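Local coordinates for putative uncharacterized protein (Bacteroides vulgatus, PDB 4F7A) that probably binds mucin O-glycans at the bacterial surface as a SusD-like, TPR-related outer membrane lipoprotein, helping to capture nutrient sugars, at residues Ser84-Tyr90 with Tyr132-Val136; His112-Ala116 with Gly181-Ile185; Ala256-Tyr262 with Tyr312-Ile318. All coordinates share one frame. Residues are numbered along the deposited sequence.

Contact 1 of 3, residues Ser84-Tyr90 with Tyr132-Val136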
loop_
_atom_site.group_PDB
_atom_site.type_symbol
_atom_site.label_atom_id
_atom_site.label_comp_id
_atom_site.label_asym_id
_atom_site.label_seq_id
_atom_site.Cartn_x
_atom_site.Cartn_y
_atom_site.Cartn_z
ATOM N N SER A 84 10.050 5.846 10.637
ATOM C CA SER A 84 9.046 5.228 11.485
ATOM C C SER A 84 8.568 3.846 11.054
ATOM O O SER A 84 8.415 2.963 11.898
ATOM C CB SER A 84 7.857 6.168 11.678
ATOM O OG SER A 84 8.220 7.189 12.587
ATOM N N ALA A 85 8.335 3.642 9.762
ATOM C CA ALA A 85 7.871 2.338 9.284
ATOM C C ALA A 85 8.902 1.260 9.685
ATOM O O ALA A 85 8.557 0.220 10.266
ATOM C CB ALA A 85 7.642 2.368 7.780
ATOM N N TRP A 86 10.174 1.550 9.421
ATOM C CA TRP A 86 11.276 0.673 9.844
ATOM C C TRP A 86 11.267 0.441 11.369
ATOM O O TRP A 86 11.195 -0.706 11.838
ATOM C CB TRP A 86 12.644 1.265 9.416
ATOM C CG TRP A 86 13.797 0.370 9.763
ATOM C CD1 TRP A 86 14.337 0.179 11.002
ATOM C CD2 TRP A 86 14.561 -0.447 8.861
ATOM N NE1 TRP A 86 15.375 -0.721 10.928
ATOM C CE2 TRP A 86 15.529 -1.124 9.626
ATOM C CE3 TRP A 86 14.515 -0.674 7.479
ATOM C CZ2 TRP A 86 16.449 -2.019 9.063
ATOM C CZ3 TRP A 86 15.427 -1.605 6.917
ATOM C CH2 TRP A 86 16.375 -2.248 7.707
ATOM N N ASN A 87 11.297 1.528 12.129
ATOM C CA ASN A 87 11.520 1.448 13.573
ATOM C C ASN A 87 10.404 0.664 14.290
ATOM O O ASN A 87 10.663 -0.250 15.092
ATOM C CB ASN A 87 11.632 2.845 14.184
ATOM C CG ASN A 87 12.882 3.607 13.741
ATOM O OD1 ASN A 87 13.830 3.023 13.203
ATOM N ND2 ASN A 87 12.888 4.933 13.977
ATOM N N TYR A 88 9.162 1.017 13.986
ATOM C CA TYR A 88 8.024 0.390 14.641
ATOM C C TYR A 88 7.894 -1.071 14.258
ATOM O O TYR A 88 7.575 -1.912 15.097
ATOM C CB TYR A 88 6.738 1.181 14.366
ATOM C CG TYR A 88 6.739 2.560 15.017
ATOM C CD1 TYR A 88 7.183 2.739 16.323
ATOM C CD2 TYR A 88 6.300 3.692 14.322
ATOM C CE1 TYR A 88 7.203 4.009 16.919
ATOM C CE2 TYR A 88 6.287 4.961 14.919
ATOM C CZ TYR A 88 6.751 5.111 16.212
ATOM O OH TYR A 88 6.765 6.360 16.810
ATOM N N THR A 89 8.134 -1.386 12.998
ATOM C CA THR A 89 8.000 -2.736 12.530
ATOM C C THR A 89 9.087 -3.634 13.143
ATOM O O THR A 89 8.780 -4.703 13.658
ATOM C CB THR A 89 8.019 -2.821 10.995
ATOM O OG1 THR A 89 6.943 -2.042 10.455
ATOM C CG2 THR A 89 7.844 -4.258 10.561
ATOM N N TYR A 90 10.337 -3.187 13.138
ATOM C CA TYR A 90 11.418 -3.981 13.718
ATOM C C TYR A 90 11.399 -4.002 15.243
ATOM O O TYR A 90 11.769 -5.000 15.839
ATOM C CB TYR A 90 12.778 -3.522 13.206
ATOM C CG TYR A 90 13.062 -4.058 11.818
ATOM C CD1 TYR A 90 13.330 -5.418 11.619
ATOM C CD2 TYR A 90 13.042 -3.223 10.716
ATOM C CE1 TYR A 90 13.597 -5.911 10.334
ATOM C CE2 TYR A 90 13.302 -3.689 9.442
ATOM C CZ TYR A 90 13.576 -5.038 9.254
ATOM O OH TYR A 90 13.841 -5.488 7.986
ATOM N N TYR A 132 12.024 1.193 1.670
ATOM C CA TYR A 132 13.445 1.499 1.865
ATOM C C TYR A 132 14.378 0.823 0.872
ATOM O O TYR A 132 15.495 1.285 0.665
ATOM C CB TYR A 132 13.879 1.092 3.296
ATOM C CG TYR A 132 13.079 1.766 4.395
ATOM C CD1 TYR A 132 13.338 3.090 4.754
ATOM C CD2 TYR A 132 12.061 1.092 5.064
ATOM C CE1 TYR A 132 12.592 3.738 5.752
ATOM C CE2 TYR A 132 11.303 1.727 6.047
ATOM C CZ TYR A 132 11.594 3.039 6.407
ATOM O OH TYR A 132 10.859 3.669 7.372
ATOM N N GLY A 133 13.955 -0.297 0.310
ATOM C CA GLY A 133 14.825 -1.148 -0.475
ATOM C C GLY A 133 15.351 -2.330 0.309
ATOM O O GLY A 133 14.591 -3.187 0.752
ATOM N N PRO A 134 16.668 -2.385 0.505
ATOM C CA PRO A 134 17.224 -3.458 1.309
ATOM C C PRO A 134 16.611 -3.515 2.718
ATOM O O PRO A 134 16.314 -2.481 3.334
ATOM C CB PRO A 134 18.716 -3.117 1.370
ATOM C CG PRO A 134 18.970 -2.329 0.083
ATOM C CD PRO A 134 17.700 -1.580 -0.179
ATOM N N ILE A 135 16.422 -4.724 3.221
ATOM C CA ILE A 135 15.914 -4.892 4.584
ATOM C C ILE A 135 16.597 -6.072 5.243
ATOM O O ILE A 135 17.337 -6.822 4.598
ATOM C CB ILE A 135 14.380 -5.108 4.604
ATOM C CG1 ILE A 135 13.969 -6.397 3.871
ATOM C CG2 ILE A 135 13.627 -3.858 4.005
ATOM C CD1 ILE A 135 12.468 -6.852 4.148
ATOM N N VAL A 136 16.341 -6.246 6.533
ATOM C CA VAL A 136 16.701 -7.463 7.226
ATOM C C VAL A 136 15.489 -8.401 7.184
ATOM O O VAL A 136 14.403 -8.055 7.701
ATOM C CB VAL A 136 17.136 -7.196 8.692
ATOM C CG1 VAL A 136 17.420 -8.512 9.403
ATOM C CG2 VAL A 136 18.376 -6.302 8.738
#
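The segment 84-90 forms the first two turns of helix 84-104, whereas 132-136 takes in the last residue of helix 111-132 and the extended chain that follows it. The backbones stay well apart, with CA atoms 8.3 Å from each other at W86 and Y132 and 9.1 Å at Y90 and V136, so side chains bridge the gap. G133 ends the helix with a positive phi; a CB here would run into P134 CD and the preceding carbonyl oxygen, and the chain then passes the indole of W86, P134 O lying at its edge, 3.8 Å from W86 CZ3. The helices 84-104 and 111-132 follow one another in the helical, TPR-related part of the SusD fold, and the contact joins the start of the first to the exit of the second. W86 presents its edge to the face of Y132 in a T-shaped stack, the centroid of its six-membered ring 5.7 Å from that of Y132 and the planes at 85°. Farther out, W86 CZ3 lies 4.1 Å from I135 CG2, while W86 NE1 is hydrogen-bonded to D477 OD2. Y132 OH accepts a hydrogen bond from the backbone nitrogen of W86 (N to OH, 3.0 Å) in the first turn, and is also bonded to T82 O. One turn on, Y90 OH donates to V136 O at 2.6 Å, and Y90 CE1 packs 4.1 Å from V136 CB.

Contact 2 of 3, residues His112-Ala116 with Gly181-Ile185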
loop_
_atom_site.group_PDB
_atom_site.type_symbol
_atom_site.label_atom_id
_atom_site.label_comp_id
_atom_site.label_asym_id
_atom_site.label_seq_id
_atom_site.Cartn_x
_atom_site.Cartn_y
_atom_site.Cartn_z
ATOM N N HIS A 112 -1.594 -24.963 9.950
ATOM C CA HIS A 112 -2.400 -23.809 9.569
ATOM C C HIS A 112 -1.903 -22.491 10.178
ATOM O O HIS A 112 -1.853 -21.468 9.479
ATOM C CB HIS A 112 -3.901 -24.034 9.839
ATOM C CG HIS A 112 -4.260 -24.320 11.269
ATOM N ND1 HIS A 112 -3.445 -25.020 12.136
ATOM C CD2 HIS A 112 -5.404 -24.067 11.956
ATOM C CE1 HIS A 112 -4.057 -25.160 13.303
ATOM N NE2 HIS A 112 -5.244 -24.583 13.225
ATOM N N PHE A 113 -1.525 -22.507 11.457
ATOM C CA PHE A 113 -0.995 -21.286 12.106
ATOM C C PHE A 113 0.366 -20.909 11.537
ATOM O O PHE A 113 0.705 -19.734 11.417
ATOM C CB PHE A 113 -0.847 -21.487 13.617
ATOM C CG PHE A 113 -2.151 -21.336 14.426
ATOM C CD1 PHE A 113 -3.404 -21.600 13.865
ATOM C CD2 PHE A 113 -2.084 -21.021 15.787
ATOM C CE1 PHE A 113 -4.556 -21.513 14.627
ATOM C CE2 PHE A 113 -3.240 -20.918 16.564
ATOM C CZ PHE A 113 -4.480 -21.164 15.984
ATOM N N TYR A 114 1.163 -21.926 11.214
ATOM C CA TYR A 114 2.453 -21.739 10.517
ATOM C C TYR A 114 2.237 -21.060 9.169
ATOM O O TYR A 114 2.829 -20.017 8.886
ATOM C CB TYR A 114 3.147 -23.091 10.328
ATOM C CG TYR A 114 4.422 -23.029 9.489
ATOM C CD1 TYR A 114 5.456 -22.137 9.797
ATOM C CD2 TYR A 114 4.600 -23.875 8.406
ATOM C CE1 TYR A 114 6.642 -22.100 9.013
ATOM C CE2 TYR A 114 5.760 -23.839 7.631
ATOM C CZ TYR A 114 6.767 -22.940 7.929
ATOM O OH TYR A 114 7.916 -22.933 7.161
ATOM N N GLY A 115 1.343 -21.608 8.359
ATOM C CA GLY A 115 0.997 -20.974 7.082
ATOM C C GLY A 115 0.550 -19.523 7.213
ATOM O O GLY A 115 1.033 -18.642 6.509
ATOM N N ALA A 116 -0.380 -19.281 8.132
ATOM C CA ALA A 116 -0.885 -17.935 8.372
ATOM C C ALA A 116 0.218 -16.964 8.826
ATOM O O ALA A 116 0.249 -15.817 8.406
ATOM C CB ALA A 116 -2.046 -17.994 9.425
ATOM N N GLY A 181 -10.341 -24.097 11.668
ATOM C CA GLY A 181 -9.307 -24.150 12.702
ATOM C C GLY A 181 -8.537 -22.853 12.879
ATOM O O GLY A 181 -7.825 -22.685 13.878
ATOM N N VAL A 182 -8.667 -21.943 11.910
ATOM C CA VAL A 182 -8.075 -20.592 11.968
ATOM C C VAL A 182 -8.969 -19.519 12.612
ATOM O O VAL A 182 -8.592 -18.339 12.681
ATOM C CB VAL A 182 -7.654 -20.101 10.563
ATOM C CG1 VAL A 182 -6.566 -21.023 9.974
ATOM C CG2 VAL A 182 -8.858 -19.992 9.607
ATOM N N LYS A 183 -10.138 -19.930 13.098
ATOM C CA LYS A 183 -11.122 -19.016 13.675
ATOM C C LYS A 183 -10.510 -18.106 14.737
ATOM O O LYS A 183 -10.751 -16.903 14.711
ATOM C CB LYS A 183 -12.308 -19.816 14.251
ATOM C CG LYS A 183 -13.509 -18.999 14.650
ATOM C CD LYS A 183 -14.613 -19.915 15.193
ATOM C CE LYS A 183 -15.457 -20.485 14.079
ATOM N NZ LYS A 183 -16.495 -21.423 14.610
ATOM N N SER A 184 -9.705 -18.663 15.649
ATOM C CA SER A 184 -9.175 -17.900 16.786
ATOM C C SER A 184 -8.159 -16.811 16.426
ATOM O O SER A 184 -7.865 -15.943 17.248
ATOM C CB SER A 184 -8.548 -18.832 17.827
ATOM O OG SER A 184 -7.399 -19.519 17.339
ATOM N N ILE A 185 -7.620 -16.870 15.209
ATOM C CA ILE A 185 -6.598 -15.921 14.766
ATOM C C ILE A 185 -7.089 -15.012 13.647
ATOM O O ILE A 185 -6.315 -14.207 13.123
ATOM C CB ILE A 185 -5.280 -16.643 14.307
ATOM C CG1 ILE A 185 -5.538 -17.588 13.139
ATOM C CG2 ILE A 185 -4.683 -17.410 15.445
ATOM C CD1 ILE A 185 -4.232 -18.123 12.466
#
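F113 offers one face of its ring to I185, whose CG2 sits 4.1 Å from the ring centroid and 22° off the normal, a CH-pi contact over the face. The CA-to-CB bond of F113 points sideways, yet the ring extends to the short 3-10 segment that ends at I185. At the ring edge F113 CE1 approaches G181 O to 3.6 Å; separately, F113 CZ lies 3.6 Å from S184 OG. The other end of I185 reaches the next turn of the helix, with CD1 3.7 Å from A116 CB, so this one side chain spans F113 and A116. H112 lies near the start of the helix: its CD2 is 3.8 Å from V182 CG1, its NE2 is 3.3 Å from G181 O, and its ring stacks on Y172 of helix 151-174. A side chain on G181 would point at H112, and an ideal CB would come within 3.2 Å of H112 CD2. The contact thus sets the connection between helices 151-174 and 193-210 against the opening turns of helix 111-132 in the all-helical part of the fold. F25 of helix 15-30 meets F113 edge-to-face and also touches A116 and I185. Where I185 meets F113 and A116 the surfaces are carbon, so this part of the contact depends on close fit and dispersion rather than on directed polar bonds.

Contact 3 of 3, residues Ala256-Tyr262 with Tyr312-Ile318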
loop_
_atom_site.group_PDB
_atom_site.type_symbol
_atom_site.label_atom_id
_atom_site.label_comp_id
_atom_site.label_asym_id
_atom_site.label_seq_id
_atom_site.Cartn_x
_atom_site.Cartn_y
_atom_site.Cartn_z
ATOM N N ALA A 256 -7.902 11.534 11.300
ATOM C CA ALA A 256 -9.043 12.333 10.818
ATOM C C ALA A 256 -9.697 13.078 11.986
ATOM O O ALA A 256 -10.114 14.234 11.836
ATOM C CB ALA A 256 -10.051 11.496 10.123
ATOM N N GLY A 257 -9.769 12.420 13.143
ATOM C CA GLY A 257 -10.326 13.023 14.342
ATOM C C GLY A 257 -9.515 14.208 14.828
ATOM O O GLY A 257 -10.055 15.094 15.460
ATOM N N TRP A 258 -8.222 14.230 14.530
ATOM C CA TRP A 258 -7.392 15.401 14.816
ATOM C C TRP A 258 -7.505 16.513 13.765
ATOM O O TRP A 258 -6.875 17.551 13.894
ATOM C CB TRP A 258 -5.926 15.010 14.898
ATOM C CG TRP A 258 -5.589 14.030 15.954
ATOM C CD1 TRP A 258 -6.324 13.715 17.064
ATOM C CD2 TRP A 258 -4.370 13.283 16.047
ATOM N NE1 TRP A 258 -5.636 12.792 17.831
ATOM C CE2 TRP A 258 -4.439 12.512 17.226
ATOM C CE3 TRP A 258 -3.223 13.200 15.253
ATOM C CZ2 TRP A 258 -3.408 11.653 17.619
ATOM C CZ3 TRP A 258 -2.204 12.344 15.644
ATOM C CH2 TRP A 258 -2.301 11.594 16.821
ATOM N N GLY A 259 -8.272 16.283 12.714
ATOM C CA GLY A 259 -8.448 17.258 11.665
ATOM C C GLY A 259 -7.326 17.310 10.642
ATOM O O GLY A 259 -7.128 18.341 10.024
ATOM N N GLU A 260 -6.627 16.199 10.409
ATOM C CA GLU A 260 -5.371 16.221 9.625
ATOM C C GLU A 260 -5.346 15.381 8.343
ATOM O O GLU A 260 -4.283 15.196 7.766
ATOM C CB GLU A 260 -4.189 15.832 10.540
ATOM C CG GLU A 260 -3.836 16.932 11.537
ATOM C CD GLU A 260 -2.631 16.606 12.392
ATOM O OE1 GLU A 260 -1.519 16.465 11.849
ATOM O OE2 GLU A 260 -2.789 16.512 13.621
ATOM N N THR A 261 -6.505 14.912 7.871
ATOM C CA THR A 261 -6.573 14.075 6.666
ATOM C C THR A 261 -7.403 14.722 5.558
ATOM O O THR A 261 -8.602 14.488 5.453
ATOM C CB THR A 261 -7.168 12.699 7.020
ATOM O OG1 THR A 261 -8.430 12.894 7.662
ATOM C CG2 THR A 261 -6.218 11.926 7.952
ATOM N N TYR A 262 -6.754 15.559 4.753
ATOM C CA TYR A 262 -7.399 16.232 3.636
ATOM C C TYR A 262 -7.148 15.482 2.345
ATOM O O TYR A 262 -6.174 14.734 2.218
ATOM C CB TYR A 262 -6.892 17.688 3.486
ATOM C CG TYR A 262 -7.439 18.604 4.537
ATOM C CD1 TYR A 262 -6.966 18.551 5.855
ATOM C CD2 TYR A 262 -8.476 19.486 4.245
ATOM C CE1 TYR A 262 -7.468 19.392 6.825
ATOM C CE2 TYR A 262 -8.995 20.315 5.225
ATOM C CZ TYR A 262 -8.495 20.257 6.512
ATOM O OH TYR A 262 -9.015 21.088 7.504
ATOM N N TYR A 312 -4.770 25.617 3.518
ATOM C CA TYR A 312 -5.611 24.592 2.901
ATOM C C TYR A 312 -6.651 24.000 3.854
ATOM O O TYR A 312 -7.258 23.005 3.573
ATOM C CB TYR A 312 -4.718 23.500 2.288
ATOM C CG TYR A 312 -3.911 24.073 1.160
ATOM C CD1 TYR A 312 -4.520 24.416 -0.036
ATOM C CD2 TYR A 312 -2.556 24.363 1.314
ATOM C CE1 TYR A 312 -3.806 25.006 -1.073
ATOM C CE2 TYR A 312 -1.820 24.962 0.275
ATOM C CZ TYR A 312 -2.461 25.265 -0.915
ATOM O OH TYR A 312 -1.785 25.885 -1.914
ATOM N N GLN A 313 -6.840 24.639 4.999
ATOM C CA GLN A 313 -7.715 24.126 6.046
ATOM C C GLN A 313 -9.202 24.006 5.660
ATOM O O GLN A 313 -9.949 23.261 6.304
ATOM C CB GLN A 313 -7.500 25.038 7.262
ATOM C CG GLN A 313 -8.517 25.108 8.310
ATOM C CD GLN A 313 -8.125 26.218 9.264
ATOM O OE1 GLN A 313 -8.682 27.319 9.227
ATOM N NE2 GLN A 313 -7.084 25.970 10.035
ATOM N N SER A 314 -9.634 24.717 4.622
ATOM C CA SER A 314 -11.016 24.609 4.130
ATOM C C SER A 314 -11.179 23.801 2.840
ATOM O O SER A 314 -12.259 23.786 2.239
ATOM C CB SER A 314 -11.612 26.009 3.985
ATOM O OG SER A 314 -11.604 26.618 5.265
ATOM N N TYR A 315 -10.117 23.106 2.436
ATOM C CA TYR A 315 -10.197 22.123 1.334
ATOM C C TYR A 315 -10.961 20.864 1.757
ATOM O O TYR A 315 -11.398 20.732 2.916
ATOM C CB TYR A 315 -8.790 21.805 0.789
ATOM C CG TYR A 315 -8.303 22.783 -0.272
ATOM C CD1 TYR A 315 -8.618 24.147 -0.223
ATOM C CD2 TYR A 315 -7.517 22.345 -1.327
ATOM C CE1 TYR A 315 -8.159 25.041 -1.205
ATOM C CE2 TYR A 315 -7.045 23.211 -2.274
ATOM C CZ TYR A 315 -7.378 24.549 -2.245
ATOM O OH TYR A 315 -6.907 25.385 -3.240
ATOM N N SER A 316 -11.171 19.952 0.814
ATOM C CA SER A 316 -11.976 18.763 1.083
ATOM C C SER A 316 -11.312 17.839 2.109
ATOM O O SER A 316 -10.116 17.584 2.042
ATOM C CB SER A 316 -12.249 17.978 -0.191
ATOM O OG SER A 316 -13.163 18.661 -1.026
ATOM N N PHE A 317 -12.132 17.350 3.040
ATOM C CA PHE A 317 -11.688 16.480 4.098
ATOM C C PHE A 317 -12.172 15.084 3.789
ATOM O O PHE A 317 -13.126 14.917 3.040
ATOM C CB PHE A 317 -12.284 16.950 5.444
ATOM C CG PHE A 317 -11.522 16.457 6.643
ATOM C CD1 PHE A 317 -10.277 16.957 6.917
ATOM C CD2 PHE A 317 -12.055 15.494 7.493
ATOM C CE1 PHE A 317 -9.544 16.513 8.015
ATOM C CE2 PHE A 317 -11.330 15.058 8.607
ATOM C CZ PHE A 317 -10.076 15.567 8.860
ATOM N N ILE A 318 -11.521 14.089 4.383
ATOM C CA ILE A 318 -11.979 12.725 4.318
ATOM C C ILE A 318 -13.410 12.616 4.825
ATOM O O ILE A 318 -13.842 13.378 5.688
ATOM C CB ILE A 318 -11.054 11.762 5.115
ATOM C CG1 ILE A 318 -11.157 10.339 4.578
ATOM C CG2 ILE A 318 -11.339 11.831 6.652
ATOM C CD1 ILE A 318 -10.098 9.362 5.179
#
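In this SusD-like protein the contact joins the end of helix 251-257 to the long loop before strand 329-332. A Schellman motif at G259 (phi 81°) ends the helix and sends the chain toward Y262, which forms a single beta bridge with F317; the partner segment opens with a type I turn from Y312 to Y315. The backbone part of the contact centres on this bridge, where the CA atoms of Y262 and F317 are 4.3 Å apart and I318 N donates to T261 O at 3.1 Å. Y262 also pairs with H62 through its backbone, so the loop 312-318 lies beside the small two-stranded sheet of 61-62 and 262-263. Among the aromatic contacts, F317 turns its edge to the face of Y262, with centroids 5.0 Å apart and planes at 84°. The ring of F317 fills the bend after the helix: G259 C lies 3.5 Å from its CE1 and A256 O lies 3.3 Å from its CZ, while T261 O sits over its face. Apolar packing continues from A256 CB to I318 CG2 at 3.7 Å. The far end of the tyrosine reaches the turn itself, where Y262 OH donates a hydrogen bond to Q313 O at 2.7 Å.

How the contacts relate
From the N terminus, the chain first enters contact 1 at the start of helix 84-104, then contact 2 at the head of helix 111-132. The exit of that second helix closes contact 1, and the loop after helix 151-174 closes contact 2, so the two cross. Their centres are about 26 Å apart and they do not touch, their nearest atoms being about 14 Å apart; helix 111-132 carries one at each end and joins them within the helical, TPR-related region. Contact 3 follows in series, tying the end of helix 251-257 to the long loop before strand 329-332. Its centre lies about 28 Å from that of contact 1 and about 39 Å from that of contact 2.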